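Putative D-lactate dehydrogenase (Chlamydomonas reinhardtii, PDB 4ZGS) probably reduces pyruvate to D-lactate with NADH, as an NAD-binding member of the D-isomer specific 2-hydroxyacid dehydrogenase family. Local coordinates at residues A[229-235]-A[255-259]. Residue numbers count along the deposited sequence, not the author numbering.
Sequences LAMSDIV and QKMKK
This is a helix-end-to-loop contact in the NAD-binding domain, away from the annotated cofactor sites. The last turn of helix 225-231 and the start of strand 234-237 meet the loop 255-259, which leads from helix 251-254 into strand 261-265. Helical geometry stops at Ser232 (phi/psi -88/135), whose OG hydrogen-bonds back to Leu228 O. Asp233 returns to helical phi/psi (-79/-31), and the chain extends as strand from Ile234. The nearest CA atoms are those of Ala230 and Met257, 4.6 Å apart. Two CA-H...O contacts join the backbones of the two segments: Met257 CA to Leu229 O at 3.1 Å and Ala230 CA to Lys256 O at 3.5 Å. The domain has a Rossmann-type fold. Strands 234-237 and 261-265 are parallel neighbours in its six-stranded sheet, so the contact joins the two segments that feed adjacent strands. Inside, Met257 (chi1 m, chi2 t, chi3 p) packs CG against Leu229 CB at 4.0 Å. Met257 CE lies 4.0 Å from Val235 CG2. Toward the surface, Lys258 (chi1 t, chi2 t) points CA-to-CB toward the helix end and runs over it. Lys258 CB is 3.6 Å from Ala230 O and 3.5 Å from Ser232 O. Lys258 NZ then forms a hydrogen-bonded salt bridge with Asp233 OD1 at 2.6 Å. Asp233 uses chi1 m, and its OD2 accepts a hydrogen bond from Val180 N on strand 180-184. Lys256 NZ forms a salt bridge with Asp226 OD1, on helix 225-231.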
ATOM      1  N   LEU A 229       8.435  -3.765 -34.603  1.00 58.50           N
ATOM      2  CA  LEU A 229       7.536  -4.493 -33.686  1.00 64.39           C
ATOM      3  C   LEU A 229       7.911  -5.949 -33.569  1.00 65.73           C
ATOM      4  O   LEU A 229       7.753  -6.563 -32.516  1.00 70.20           O
ATOM      5  CB  LEU A 229       6.079  -4.406 -34.141  1.00 58.50           C
ATOM      6  CG  LEU A 229       5.432  -3.035 -34.120  1.00 53.30           C
ATOM      7  CD1 LEU A 229       4.047  -3.155 -34.737  1.00 57.06           C
ATOM      8  CD2 LEU A 229       5.391  -2.501 -32.695  1.00 45.09           C
ATOM      9  N   ALA A 230       8.390  -6.498 -34.671  1.00 61.65           N
ATOM     10  CA  ALA A 230       8.706  -7.904 -34.718  1.00 63.70           C
ATOM     11  C   ALA A 230       9.971  -8.199 -33.944  1.00 70.23           C
ATOM     12  O   ALA A 230      10.092  -9.263 -33.348  1.00 79.07           O
ATOM     13  CB  ALA A 230       8.849  -8.365 -36.146  1.00 60.95           C
ATOM     14  N   MET A 231      10.928  -7.276 -33.982  1.00 69.07           N
ATOM     15  CA  MET A 231      12.229  -7.533 -33.373  1.00 60.42           C
ATOM     16  C   MET A 231      12.404  -7.032 -31.944  1.00 55.32           C
ATOM     17  O   MET A 231      13.380  -7.386 -31.294  1.00 49.66           O
ATOM     18  CB  MET A 231      13.322  -6.914 -34.234  1.00 59.21           C
ATOM     19  CG  MET A 231      13.325  -5.383 -34.254  1.00 58.77           C
ATOM     20  SD  MET A 231      14.769  -4.733 -35.160  1.00 84.65           S
ATOM     21  CE  MET A 231      14.095  -3.196 -35.783  1.00 96.13           C
ATOM     22  N   SER A 232      11.472  -6.220 -31.444  1.00 50.98           N
ATOM     23  CA  SER A 232      11.760  -5.477 -30.216  1.00 47.70           C
ATOM     24  C   SER A 232      11.428  -6.191 -28.908  1.00 52.58           C
ATOM     25  O   SER A 232      10.357  -6.778 -28.751  1.00 62.78           O
ATOM     26  CB  SER A 232      11.048  -4.126 -30.272  1.00 48.29           C
ATOM     27  OG  SER A 232      11.470  -3.405 -31.426  1.00 49.09           O
ATOM     28  N   ASP A 233      12.358  -6.107 -27.960  1.00 53.52           N
ATOM     29  CA  ASP A 233      12.132  -6.551 -26.589  1.00 51.57           C
ATOM     30  C   ASP A 233      11.346  -5.486 -25.874  1.00 51.82           C
ATOM     31  O   ASP A 233      10.567  -5.746 -24.941  1.00 46.60           O
ATOM     32  CB  ASP A 233      13.452  -6.784 -25.856  1.00 52.29           C
ATOM     33  CG  ASP A 233      14.303  -7.888 -26.484  1.00 63.51           C
ATOM     34  OD1 ASP A 233      13.795  -9.030 -26.639  1.00 68.64           O
ATOM     35  OD2 ASP A 233      15.494  -7.618 -26.787  1.00 60.91           O
ATOM     36  N   ILE A 234      11.615  -4.266 -26.325  1.00 51.53           N
ATOM     37  CA  ILE A 234      11.047  -3.051 -25.786  1.00 45.61           C
ATOM     38  C   ILE A 234      10.620  -2.103 -26.891  1.00 46.85           C
ATOM     39  O   ILE A 234      11.402  -1.809 -27.816  1.00 48.38           O
ATOM     40  CB  ILE A 234      12.043  -2.310 -24.905  1.00 39.21           C
ATOM     41  CG1 ILE A 234      12.611  -3.242 -23.841  1.00 34.77           C
ATOM     42  CG2 ILE A 234      11.374  -1.123 -24.285  1.00 38.71           C
ATOM     43  CD1 ILE A 234      13.740  -2.619 -23.050  1.00 35.93           C
ATOM     44  N   VAL A 235       9.379  -1.648 -26.784  1.00 37.11           N
ATOM     45  CA  VAL A 235       8.806  -0.652 -27.664  1.00 41.50           C
ATOM     46  C   VAL A 235       8.358   0.547 -26.851  1.00 43.26           C
ATOM     47  O   VAL A 235       7.638   0.395 -25.856  1.00 47.13           O
ATOM     48  CB  VAL A 235       7.629  -1.205 -28.441  1.00 36.47           C
ATOM     49  CG1 VAL A 235       6.962  -0.110 -29.223  1.00 37.71           C
ATOM     50  CG2 VAL A 235       8.108  -2.301 -29.381  1.00 38.18           C
ATOM     51  N   GLN A 255      -0.152  -8.935 -32.122  1.00 64.42           N
ATOM     52  CA  GLN A 255       0.286 -10.292 -32.455  1.00 69.06           C
ATOM     53  C   GLN A 255       1.501 -10.283 -33.378  1.00 72.86           C
ATOM     54  O   GLN A 255       2.104 -11.327 -33.595  1.00 77.00           O
ATOM     55  CB  GLN A 255      -0.848 -11.118 -33.069  1.00 75.44           C
ATOM     56  CG  GLN A 255      -1.990 -11.363 -32.088  1.00 86.87           C
ATOM     57  CD  GLN A 255      -1.520 -11.946 -30.743  1.00 88.44           C
ATOM     58  OE1 GLN A 255      -0.716 -12.883 -30.705  1.00 90.74           O
ATOM     59  NE2 GLN A 255      -2.007 -11.370 -29.640  1.00 83.19           N
ATOM     60  N   LYS A 256       1.830  -9.122 -33.951  1.00 74.27           N
ATOM     61  CA  LYS A 256       3.053  -8.969 -34.749  1.00 68.28           C
ATOM     62  C   LYS A 256       4.277  -8.728 -33.872  1.00 64.22           C
ATOM     63  O   LYS A 256       5.405  -8.835 -34.340  1.00 72.41           O
ATOM     64  CB  LYS A 256       2.930  -7.823 -35.753  1.00 67.76           C
ATOM     65  CG  LYS A 256       1.946  -8.073 -36.880  1.00 76.43           C
ATOM     66  CD  LYS A 256       2.027  -6.970 -37.920  1.00 82.33           C
ATOM     67  CE  LYS A 256       1.653  -5.630 -37.312  1.00 89.29           C
ATOM     68  NZ  LYS A 256       1.560  -4.551 -38.335  1.00 91.73           N
ATOM     69  N   MET A 257       4.063  -8.384 -32.608  1.00 60.37           N
ATOM     70  CA  MET A 257       5.176  -8.108 -31.717  1.00 57.56           C
ATOM     71  C   MET A 257       5.843  -9.380 -31.238  1.00 63.08           C
ATOM     72  O   MET A 257       5.401 -10.482 -31.549  1.00 68.88           O
ATOM     73  CB  MET A 257       4.714  -7.287 -30.524  1.00 44.86           C
ATOM     74  CG  MET A 257       4.195  -5.943 -30.920  1.00 46.04           C
ATOM     75  SD  MET A 257       3.403  -5.064 -29.547  1.00 66.35           S
ATOM     76  CE  MET A 257       4.843  -4.422 -28.708  1.00 77.70           C
ATOM     77  N   LYS A 258       6.912  -9.202 -30.473  1.00 62.92           N
ATOM     78  CA  LYS A 258       7.712 -10.301 -29.951  1.00 60.83           C
ATOM     79  C   LYS A 258       7.233 -10.714 -28.559  1.00 57.19           C
ATOM     80  O   LYS A 258       7.085  -9.864 -27.663  1.00 55.30           O
ATOM     81  CB  LYS A 258       9.181  -9.887 -29.917  1.00 62.26           C
ATOM     82  CG  LYS A 258      10.133 -11.007 -29.619  1.00 64.48           C
ATOM     83  CD  LYS A 258      11.593 -10.556 -29.723  1.00 57.83           C
ATOM     84  CE  LYS A 258      12.353 -11.098 -28.542  1.00 62.60           C
ATOM     85  NZ  LYS A 258      13.769 -10.715 -28.554  1.00 74.57           N
ATOM     86  N   LYS A 259       6.986 -12.010 -28.377  1.00 55.01           N
ATOM     87  CA  LYS A 259       6.414 -12.497 -27.133  1.00 51.59           C
ATOM     88  C   LYS A 259       7.214 -12.077 -25.916  1.00 49.42           C
ATOM     89  O   LYS A 259       8.384 -12.389 -25.794  1.00 62.68           O
ATOM     90  CB  LYS A 259       6.285 -14.025 -27.153  1.00 57.43           C
ATOM     91  CG  LYS A 259       5.695 -14.591 -25.850  1.00 60.57           C
ATOM     92  CD  LYS A 259       5.078 -15.972 -26.043  1.00 61.03           C
ATOM     93  CE  LYS A 259       4.317 -16.444 -24.797  1.00 55.81           C
ATOM     94  NZ  LYS A 259       3.760 -17.798 -25.085  1.00 64.61           N
TER